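Local coordinates for uncharacterized protein (Streptococcus mutans, PDB 3L7Y), which is probably a magnesium-dependent phosphatase of the haloacid dehalogenase-like hydrolase family, with a magnesium ion bound in its active site, at residues A[123-128]-A[203-208]; A[184-189]-A[219-224]; A[227-232]-A[254-259]. All blocks are in the same frame, centred on the assembly; numbering follows the deposited sequence.

Interaction 1: A[123-128]-A[203-208]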
loop_
_atom_site.group_PDB
_atom_site.type_symbol
_atom_site.label_atom_id
_atom_site.label_comp_id
_atom_site.label_asym_id
_atom_site.label_seq_id
_atom_site.Cartn_x
_atom_site.Cartn_y
_atom_site.Cartn_z
ATOM N N ILE A 123 -10.367 -11.570 -12.227
ATOM C CA ILE A 123 -10.497 -11.972 -10.839
ATOM C C ILE A 123 -10.993 -13.418 -10.721
ATOM O O ILE A 123 -10.454 -14.213 -9.959
ATOM C CB ILE A 123 -11.482 -11.036 -10.117
ATOM C CG1 ILE A 123 -11.006 -9.585 -10.215
ATOM C CG2 ILE A 123 -11.678 -11.456 -8.669
ATOM C CD1 ILE A 123 -11.944 -8.612 -9.558
ATOM N N ALA A 124 -12.031 -13.764 -11.468
ATOM C CA ALA A 124 -12.587 -15.100 -11.364
ATOM C C ALA A 124 -11.535 -16.089 -11.819
ATOM O O ALA A 124 -11.381 -17.173 -11.256
ATOM C CB ALA A 124 -13.848 -15.221 -12.220
ATOM N N SER A 125 -10.774 -15.700 -12.834
ATOM C CA SER A 125 -9.802 -16.625 -13.396
ATOM C C SER A 125 -8.561 -16.837 -12.500
ATOM O O SER A 125 -8.115 -17.969 -12.336
ATOM C CB SER A 125 -9.442 -16.223 -14.828
ATOM O OG SER A 125 -8.193 -16.773 -15.196
ATOM N N ILE A 126 -8.011 -15.771 -11.919
ATOM C CA ILE A 126 -6.859 -15.934 -11.019
ATOM C C ILE A 126 -7.291 -16.653 -9.735
ATOM O O ILE A 126 -6.517 -17.390 -9.140
ATOM C CB ILE A 126 -6.196 -14.588 -10.639
ATOM C CG1 ILE A 126 -4.808 -14.823 -10.001
ATOM C CG2 ILE A 126 -7.073 -13.827 -9.657
ATOM C CD1 ILE A 126 -3.790 -15.363 -10.936
ATOM N N ILE A 127 -8.542 -16.445 -9.321
ATOM C CA ILE A 127 -9.081 -17.143 -8.153
ATOM C C ILE A 127 -9.158 -18.645 -8.387
ATOM O O ILE A 127 -8.767 -19.452 -7.520
ATOM C CB ILE A 127 -10.482 -16.614 -7.756
ATOM C CG1 ILE A 127 -10.361 -15.260 -7.050
ATOM C CG2 ILE A 127 -11.204 -17.606 -6.852
ATOM C CD1 ILE A 127 -11.702 -14.656 -6.653
ATOM N N TYR A 128 -9.665 -19.020 -9.558
ATOM C CA TYR A 128 -9.808 -20.434 -9.901
ATOM C C TYR A 128 -8.425 -21.081 -9.927
ATOM O O TYR A 128 -8.224 -22.199 -9.462
ATOM C CB TYR A 128 -10.485 -20.591 -11.261
ATOM C CG TYR A 128 -10.587 -22.026 -11.705
ATOM C CD1 TYR A 128 -11.655 -22.815 -11.316
ATOM C CD2 TYR A 128 -9.600 -22.598 -12.497
ATOM C CE1 TYR A 128 -11.747 -24.142 -11.713
ATOM C CE2 TYR A 128 -9.680 -23.914 -12.899
ATOM C CZ TYR A 128 -10.755 -24.682 -12.505
ATOM O OH TYR A 128 -10.838 -25.994 -12.903
ATOM N N ASP A 203 3.187 -16.003 -14.451
ATOM C CA ASP A 203 3.250 -16.914 -15.600
ATOM C C ASP A 203 1.880 -17.344 -16.093
ATOM O O ASP A 203 1.781 -18.120 -17.055
ATOM C CB ASP A 203 4.027 -18.178 -15.238
ATOM C CG ASP A 203 5.526 -17.946 -15.160
ATOM O OD1 ASP A 203 5.983 -16.888 -15.615
ATOM O OD2 ASP A 203 6.235 -18.827 -14.632
ATOM N N TYR A 204 0.826 -16.860 -15.438
ATOM C CA TYR A 204 -0.534 -17.323 -15.739
ATOM C C TYR A 204 -1.182 -16.517 -16.866
ATOM O O TYR A 204 -0.707 -15.448 -17.222
ATOM C CB TYR A 204 -1.409 -17.272 -14.476
ATOM C CG TYR A 204 -2.740 -17.996 -14.625
ATOM C CD1 TYR A 204 -2.784 -19.320 -15.050
ATOM C CD2 TYR A 204 -3.943 -17.356 -14.346
ATOM C CE1 TYR A 204 -3.981 -19.991 -15.192
ATOM C CE2 TYR A 204 -5.158 -18.020 -14.483
ATOM C CZ TYR A 204 -5.164 -19.340 -14.900
ATOM O OH TYR A 204 -6.350 -20.017 -15.044
ATOM N N LYS A 205 -2.284 -17.021 -17.417
ATOM C CA LYS A 205 -2.914 -16.348 -18.549
ATOM C C LYS A 205 -3.396 -14.920 -18.240
ATOM O O LYS A 205 -3.599 -14.125 -19.152
ATOM C CB LYS A 205 -4.058 -17.201 -19.129
ATOM C CG LYS A 205 -5.235 -17.456 -18.172
ATOM C CD LYS A 205 -6.281 -18.420 -18.797
ATOM C CE LYS A 205 -7.485 -18.592 -17.885
ATOM N NZ LYS A 205 -8.519 -19.522 -18.448
ATOM N N THR A 206 -3.593 -14.589 -16.967
ATOM C CA THR A 206 -4.008 -13.222 -16.620
ATOM C C THR A 206 -2.820 -12.259 -16.554
ATOM O O THR A 206 -2.946 -11.124 -16.103
ATOM C CB THR A 206 -4.779 -13.181 -15.277
ATOM O OG1 THR A 206 -4.044 -13.900 -14.287
ATOM C CG2 THR A 206 -6.171 -13.841 -15.430
ATOM N N SER A 207 -1.670 -12.725 -17.020
ATOM C CA SER A 207 -0.400 -12.024 -16.834
ATOM C C SER A 207 -0.375 -10.538 -17.179
ATOM O O SER A 207 0.274 -9.757 -16.492
ATOM C CB SER A 207 0.707 -12.732 -17.606
ATOM O OG SER A 207 1.959 -12.155 -17.292
ATOM N N GLN A 208 -1.054 -10.135 -18.246
ATOM C CA GLN A 208 -0.947 -8.751 -18.668
ATOM C C GLN A 208 -1.782 -7.822 -17.788
ATOM O O GLN A 208 -1.613 -6.602 -17.820
ATOM C CB GLN A 208 -1.357 -8.597 -20.123
ATOM C CG GLN A 208 -2.794 -8.201 -20.303
ATOM C CD GLN A 208 -3.038 -7.651 -21.682
ATOM O OE1 GLN A 208 -4.088 -7.065 -21.961
ATOM N NE2 GLN A 208 -2.058 -7.827 -22.563
HETATM O O HOH W 1 -8.828 -20.113 -14.257
#
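With chi1 of 158°, S125 holds its OG anti to the backbone N and directs it off the helix at Y204, whose own chi1 of -168° points the ring at the helix. The hydroxyl reaches the ring at its edge, near the ring plane, where S125 OG lies 3.4 Å from Y204 CE2. Two further carbons lie against that oxygen: the methylene CE of K205, at 3.3 Å from S125 OG, and the methyl CG2 of T206, at 3.6 Å from the same atom. I126 follows one residue later. Its CD1 lies 4.0 Å from Y204 CD2, approaching the ring obliquely, and 3.7 Å from T206 OG1, with the isoleucine and threonine side chains nearly perpendicular. K205 leaves its backbone with CG between N and the carbonyl carbon (chi1 63°) and then runs extended; its CG lies 3.7 Å above one face of the Y204 ring, displaced toward the rim. Y204 to S207 form a type I turn, with S207 N bonded to Y204 O, and Y204, K205 and T206 all touch the helix. Beyond the two segments, the Y204 ring also stacks with F129, one helical turn past S125. The contact thus joins helix 120-133 to the loop between helix 194-202 and strand 210-214. A single water supplies the polar link: it donates to S125 O and lies 2.6 Å from Y204 OH, in the plane of the ring at its edge. No direct hydrogen bond crosses between the segments, so the chemistry implies an association carried by van der Waals contacts of the S125 hydroxyl and the I126 methyl with ring, methylene and methyl groups, with the bridging water tying the phenol to the helix backbone.

Interaction 2: A[184-189]-A[219-224]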
loop_
_atom_site.group_PDB
_atom_site.type_symbol
_atom_site.label_atom_id
_atom_site.label_comp_id
_atom_site.label_asym_id
_atom_site.label_seq_id
_atom_site.Cartn_x
_atom_site.Cartn_y
_atom_site.Cartn_z
ATOM N N LYS A 184 -8.183 -4.840 -5.568
ATOM C CA LYS A 184 -7.088 -5.794 -5.481
ATOM C C LYS A 184 -7.553 -7.062 -4.777
ATOM O O LYS A 184 -8.656 -7.104 -4.218
ATOM C CB LYS A 184 -5.920 -5.177 -4.696
ATOM C CG LYS A 184 -6.075 -5.238 -3.168
ATOM C CD LYS A 184 -4.768 -4.806 -2.474
ATOM C CE LYS A 184 -4.832 -4.935 -0.954
ATOM N NZ LYS A 184 -5.846 -4.026 -0.357
ATOM N N LEU A 185 -6.718 -8.095 -4.814
ATOM C CA LEU A 185 -6.899 -9.247 -3.936
ATOM C C LEU A 185 -5.697 -9.399 -3.026
ATOM O O LEU A 185 -4.626 -8.875 -3.310
ATOM C CB LEU A 185 -7.051 -10.552 -4.720
ATOM C CG LEU A 185 -7.806 -10.580 -6.051
ATOM C CD1 LEU A 185 -8.035 -12.029 -6.438
ATOM C CD2 LEU A 185 -9.111 -9.831 -5.933
ATOM N N THR A 186 -5.854 -10.161 -1.955
ATOM C CA THR A 186 -4.719 -10.442 -1.092
ATOM C C THR A 186 -4.621 -11.928 -0.799
ATOM O O THR A 186 -5.618 -12.582 -0.493
ATOM C CB THR A 186 -4.784 -9.633 0.222
ATOM O OG1 THR A 186 -4.734 -8.226 -0.071
ATOM C CG2 THR A 186 -3.613 -9.999 1.128
ATOM N N LEU A 187 -3.418 -12.473 -0.925
ATOM C CA LEU A 187 -3.192 -13.845 -0.528
ATOM C C LEU A 187 -2.419 -13.866 0.778
ATOM O O LEU A 187 -1.421 -13.159 0.925
ATOM C CB LEU A 187 -2.413 -14.604 -1.594
ATOM C CG LEU A 187 -2.984 -14.667 -3.012
ATOM C CD1 LEU A 187 -2.211 -15.687 -3.817
ATOM C CD2 LEU A 187 -4.464 -15.021 -2.968
ATOM N N GLN A 188 -2.875 -14.678 1.723
ATOM C CA GLN A 188 -2.065 -14.939 2.904
ATOM C C GLN A 188 -1.389 -16.277 2.709
ATOM O O GLN A 188 -2.054 -17.299 2.482
ATOM C CB GLN A 188 -2.896 -14.932 4.189
ATOM C CG GLN A 188 -2.027 -14.933 5.446
ATOM C CD GLN A 188 -2.775 -15.437 6.658
ATOM O OE1 GLN A 188 -3.347 -16.523 6.638
ATOM N NE2 GLN A 188 -2.773 -14.651 7.723
ATOM N N VAL A 189 -0.064 -16.263 2.776
ATOM C CA VAL A 189 0.735 -17.404 2.372
ATOM C C VAL A 189 1.928 -17.502 3.299
ATOM O O VAL A 189 2.251 -16.541 3.994
ATOM C CB VAL A 189 1.259 -17.207 0.944
ATOM C CG1 VAL A 189 0.103 -17.002 -0.024
ATOM C CG2 VAL A 189 2.187 -16.017 0.890
ATOM N N TYR A 219 2.344 -12.087 3.022
ATOM C CA TYR A 219 1.259 -11.499 2.218
ATOM C C TYR A 219 1.652 -11.175 0.772
ATOM O O TYR A 219 2.768 -10.725 0.500
ATOM C CB TYR A 219 0.694 -10.239 2.890
ATOM C CG TYR A 219 -0.033 -10.516 4.182
ATOM C CD1 TYR A 219 0.604 -10.349 5.408
ATOM C CD2 TYR A 219 -1.351 -10.961 4.178
ATOM C CE1 TYR A 219 -0.054 -10.608 6.593
ATOM C CE2 TYR A 219 -2.021 -11.225 5.360
ATOM C CZ TYR A 219 -1.364 -11.043 6.562
ATOM O OH TYR A 219 -2.014 -11.304 7.737
ATOM N N ILE A 220 0.723 -11.417 -0.153
ATOM C CA ILE A 220 0.891 -11.011 -1.543
ATOM C C ILE A 220 -0.361 -10.261 -1.977
ATOM O O ILE A 220 -1.473 -10.788 -1.877
ATOM C CB ILE A 220 1.020 -12.221 -2.476
ATOM C CG1 ILE A 220 2.305 -13.005 -2.213
ATOM C CG2 ILE A 220 0.945 -11.779 -3.930
ATOM C CD1 ILE A 220 2.249 -14.427 -2.781
ATOM N N ASP A 221 -0.186 -9.039 -2.458
ATOM C CA ASP A 221 -1.294 -8.313 -3.054
ATOM C C ASP A 221 -1.255 -8.617 -4.533
ATOM O O ASP A 221 -0.196 -8.542 -5.158
ATOM C CB ASP A 221 -1.146 -6.806 -2.829
ATOM C CG ASP A 221 -1.529 -6.395 -1.433
ATOM O OD1 ASP A 221 -2.084 -7.251 -0.703
ATOM O OD2 ASP A 221 -1.281 -5.228 -1.062
ATOM N N ILE A 222 -2.401 -8.992 -5.077
ATOM C CA ILE A 222 -2.539 -9.184 -6.507
ATOM C C ILE A 222 -3.174 -7.926 -7.056
ATOM O O ILE A 222 -4.369 -7.699 -6.903
ATOM C CB ILE A 222 -3.396 -10.429 -6.841
ATOM C CG1 ILE A 222 -2.734 -11.689 -6.266
ATOM C CG2 ILE A 222 -3.598 -10.537 -8.349
ATOM C CD1 ILE A 222 -3.492 -12.973 -6.516
ATOM N N ILE A 223 -2.356 -7.087 -7.667
ATOM C CA ILE A 223 -2.825 -5.813 -8.158
ATOM C C ILE A 223 -2.926 -5.828 -9.668
ATOM O O ILE A 223 -2.379 -6.711 -10.319
ATOM C CB ILE A 223 -1.844 -4.679 -7.768
ATOM C CG1 ILE A 223 -0.401 -5.105 -8.065
ATOM C CG2 ILE A 223 -2.020 -4.315 -6.297
ATOM C CD1 ILE A 223 0.591 -3.928 -8.269
ATOM N N THR A 224 -3.624 -4.832 -10.203
ATOM C CA THR A 224 -3.622 -4.557 -11.628
ATOM C C THR A 224 -2.187 -4.250 -12.037
ATOM O O THR A 224 -1.551 -3.319 -11.506
ATOM C CB THR A 224 -4.529 -3.361 -11.948
ATOM O OG1 THR A 224 -5.899 -3.722 -11.704
ATOM C CG2 THR A 224 -4.356 -2.903 -13.406
#
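K184 lies beside D221 and I222 of the neighbouring strand, and its side chain can be followed outward. CB sits 3.7 Å from I222 O, at the level of the backbone. Further out, CD passes the D221 carboxylate, and CE comes within 3.6 Å of D221 OD2. The bend at chi4 (-64°) then turns the amine aside: NZ is 4.8 Å from D221 OD2, too far for a salt bridge, and instead pairs with E101 and donates to the carbonyl oxygen of S79. The D221 carboxylate is gripped at both oxygens. OD2 accepts from N102 ND2, while OD1 accepts a hydrogen bond from the T186 hydroxyl, with T186 OG1 2.9 Å from D221 OD1 and above the carboxylate plane, 40° out of it. T186 and D221 form a non-hydrogen-bonded pair of an antiparallel ladder, flanked by the hydrogen-bonded pairs L185-I222 and L187-I220. Strands 182-188 and 219-224 are neighbours inside the six-stranded sheet of the cap, a mixed alpha/beta domain as in Cof-type relatives. The tightest rung runs from L187 N to I220 O, 2.7 Å with a 172° angle at the hydrogen. On the face bearing L185, L187, I220 and I222, L187 CG packs 3.9 Å from I222 CD1 beneath helices 120-133 and 194-202. The other face carries D221, whose nearest side-chain atom is about 9 Å from the magnesium ion, and, at the far end, Y219, against whose ring Q188 lies alongside, its CG 3.7 Å from Y219 CE2.

Interaction 3: A[227-232]-A[254-259]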
loop_
_atom_site.group_PDB
_atom_site.type_symbol
_atom_site.label_atom_id
_atom_site.label_comp_id
_atom_site.label_asym_id
_atom_site.label_seq_id
_atom_site.Cartn_x
_atom_site.Cartn_y
_atom_site.Cartn_z
ATOM N N LEU A 227 0.048 -0.895 -11.718
ATOM C CA LEU A 227 -0.537 0.095 -10.808
ATOM C C LEU A 227 0.079 0.009 -9.406
ATOM O O LEU A 227 -0.608 -0.295 -8.420
ATOM C CB LEU A 227 -2.067 -0.034 -10.746
ATOM C CG LEU A 227 -2.836 0.870 -11.721
ATOM C CD1 LEU A 227 -2.100 1.038 -13.052
ATOM C CD2 LEU A 227 -4.273 0.375 -11.912
ATOM N N HIS A 228 1.381 0.282 -9.333
ATOM C CA HIS A 228 2.114 0.210 -8.078
ATOM C C HIS A 228 2.362 1.620 -7.521
ATOM O O HIS A 228 1.997 2.608 -8.144
ATOM C CB HIS A 228 3.416 -0.563 -8.277
ATOM C CG HIS A 228 4.175 -0.162 -9.503
ATOM N ND1 HIS A 228 4.712 1.096 -9.664
ATOM C CD2 HIS A 228 4.487 -0.851 -10.631
ATOM C CE1 HIS A 228 5.324 1.166 -10.834
ATOM N NE2 HIS A 228 5.199 -0.001 -11.440
ATOM N N LYS A 229 2.963 1.719 -6.343
ATOM C CA LYS A 229 3.057 3.017 -5.685
ATOM C C LYS A 229 3.935 3.997 -6.481
ATOM O O LYS A 229 3.737 5.216 -6.409
ATOM C CB LYS A 229 3.591 2.863 -4.262
ATOM C CG LYS A 229 2.745 2.024 -3.328
ATOM C CD LYS A 229 3.381 1.999 -1.929
ATOM C CE LYS A 229 2.776 0.912 -1.033
ATOM N NZ LYS A 229 3.339 0.962 0.338
ATOM N N GLY A 230 4.908 3.461 -7.223
ATOM C CA GLY A 230 5.722 4.265 -8.117
ATOM C C GLY A 230 4.855 4.900 -9.191
ATOM O O GLY A 230 4.964 6.091 -9.468
ATOM N N TRP A 231 4.012 4.101 -9.836
ATOM C CA TRP A 231 3.029 4.591 -10.799
ATOM C C TRP A 231 2.102 5.653 -10.172
ATOM O O TRP A 231 1.844 6.643 -10.747
ATOM C CB TRP A 231 2.220 3.450 -11.413
ATOM C CG TRP A 231 1.168 3.894 -12.343
ATOM C CD1 TRP A 231 1.268 4.064 -13.679
ATOM C CD2 TRP A 231 -0.148 4.265 -12.007
ATOM N NE1 TRP A 231 0.105 4.497 -14.191
ATOM C CE2 TRP A 231 -0.787 4.638 -13.180
ATOM C CE3 TRP A 231 -0.859 4.310 -10.829
ATOM C CZ2 TRP A 231 -2.099 5.065 -13.192
ATOM C CZ3 TRP A 231 -2.132 4.710 -10.857
ATOM C CH2 TRP A 231 -2.746 5.067 -12.026
ATOM N N ALA A 232 1.655 5.406 -8.976
ATOM C CA ALA A 232 0.771 6.325 -8.300
ATOM C C ALA A 232 1.456 7.686 -8.125
ATOM O O ALA A 232 0.946 8.660 -8.553
ATOM C CB ALA A 232 0.328 5.793 -7.041
ATOM N N GLY A 254 8.620 -4.671 -0.065
ATOM C CA GLY A 254 8.759 -4.963 -1.481
ATOM C C GLY A 254 7.860 -4.083 -2.336
ATOM O O GLY A 254 8.284 -3.570 -3.381
ATOM N N ASN A 255 6.624 -3.885 -1.882
ATOM C CA ASN A 255 5.674 -3.045 -2.599
ATOM C C ASN A 255 6.025 -1.540 -2.547
ATOM O O ASN A 255 5.301 -0.710 -3.113
ATOM C CB ASN A 255 4.240 -3.276 -2.085
ATOM C CG ASN A 255 4.085 -2.974 -0.598
ATOM O OD1 ASN A 255 5.060 -2.960 0.146
ATOM N ND2 ASN A 255 2.845 -2.747 -0.161
ATOM N N ASP A 256 7.131 -1.201 -1.880
ATOM C CA ASP A 256 7.640 0.172 -1.864
ATOM C C ASP A 256 8.784 0.389 -2.861
ATOM O O ASP A 256 9.287 1.506 -3.000
ATOM C CB ASP A 256 8.165 0.547 -0.470
ATOM C CG ASP A 256 7.083 0.586 0.579
ATOM O OD1 ASP A 256 5.989 1.124 0.296
ATOM O OD2 ASP A 256 7.330 0.084 1.695
ATOM N N ILE A 257 9.227 -0.666 -3.534
ATOM C CA ILE A 257 10.466 -0.562 -4.313
ATOM C C ILE A 257 10.370 0.354 -5.538
ATOM O O ILE A 257 11.307 1.114 -5.808
ATOM C CB ILE A 257 11.044 -1.941 -4.698
ATOM C CG1 ILE A 257 11.639 -2.648 -3.483
ATOM C CG2 ILE A 257 12.146 -1.802 -5.741
ATOM C CD1 ILE A 257 11.984 -4.136 -3.761
ATOM N N GLU A 258 9.271 0.293 -6.292
ATOM C CA GLU A 258 9.139 1.207 -7.439
ATOM C C GLU A 258 9.072 2.666 -6.953
ATOM O O GLU A 258 9.593 3.586 -7.592
ATOM C CB GLU A 258 7.905 0.872 -8.294
ATOM C CG GLU A 258 7.887 -0.566 -8.849
ATOM C CD GLU A 258 7.311 -1.588 -7.875
ATOM O OE1 GLU A 258 6.979 -1.217 -6.728
ATOM O OE2 GLU A 258 7.184 -2.773 -8.259
ATOM N N MET A 259 8.419 2.880 -5.820
ATOM C CA MET A 259 8.308 4.236 -5.284
ATOM C C MET A 259 9.665 4.772 -4.860
ATOM O O MET A 259 9.993 5.926 -5.120
ATOM C CB MET A 259 7.363 4.269 -4.081
ATOM C CG MET A 259 7.332 5.617 -3.342
ATOM S SD MET A 259 6.006 5.677 -2.103
ATOM C CE MET A 259 6.708 4.687 -0.782
HETATM O O HOH W 2 3.304 -1.002 -4.873
HETATM O O HOH W 3 1.901 -0.908 2.342
#
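H228 and E258 meet as two nearly parallel plates, the imidazole ring and the carboxylate only 9° apart. The methylene CG of E258 stands over the ring centre at 3.6 Å, a CH-pi contact 5° off the ring normal, while E258 CB reaches H228 ND1 at 3.5 Å. A bend at chi2 lays the glutamate flat across the imidazole, its long direction roughly perpendicular to that of the histidine side chain. K229, the next residue, is oriented differently: fully extended beyond CG, it passes along the carbonyl oxygen of N255, with CD 3.5 Å from N255 O, and its tip meets D256 at a slant. There K229 NZ forms a salt bridge to D256 OD1 at 2.7 Å, on the syn side, 23° out of the carboxylate plane. The same ammonium group bridges to D43 and donates to A77 O, so several acceptors fix its position. Water reinforces both ends of the lysine: one molecule links K229 N to N255 O, another accepts from K229 NZ and from N255 ND2, whose amide also bonds N102. Backbones come close as well, G230 CA lying 3.8 Å from M259 N, where no side chain intervenes. The second oxygen of D256 accepts from the backbone N atoms of D252 and G253, placing it as a second-shell support next to a magnesium ligand. With D43, D45 and D252 at the magnesium ion, this lysine–aspartate pairing is consistent with the motif III lysine and motif IV acidic loop of haloacid dehalogenase-like active sites.

Interactions 1 and 2 belong to the domain built on the six-stranded sheet; their centres are 12 Å apart and they touch where I126 and I127 of helix 120-133 pack on L185. Their segments alternate along the chain, which weaves helix, strand and loop into one layered unit. Interaction 3 comes later in sequence, in the eight-stranded core domain, with its centre 14 Å from interaction 2 and 21 Å from interaction 1. Strand 219-224 runs almost directly into helix 229-239, so the chain passes from the cap sheet to the magnesium site within a few residues. The D221 face of interaction 2 comes to about 9 Å from the ion, measured from the D221 side chain, whereas interaction 1 lies away from the site.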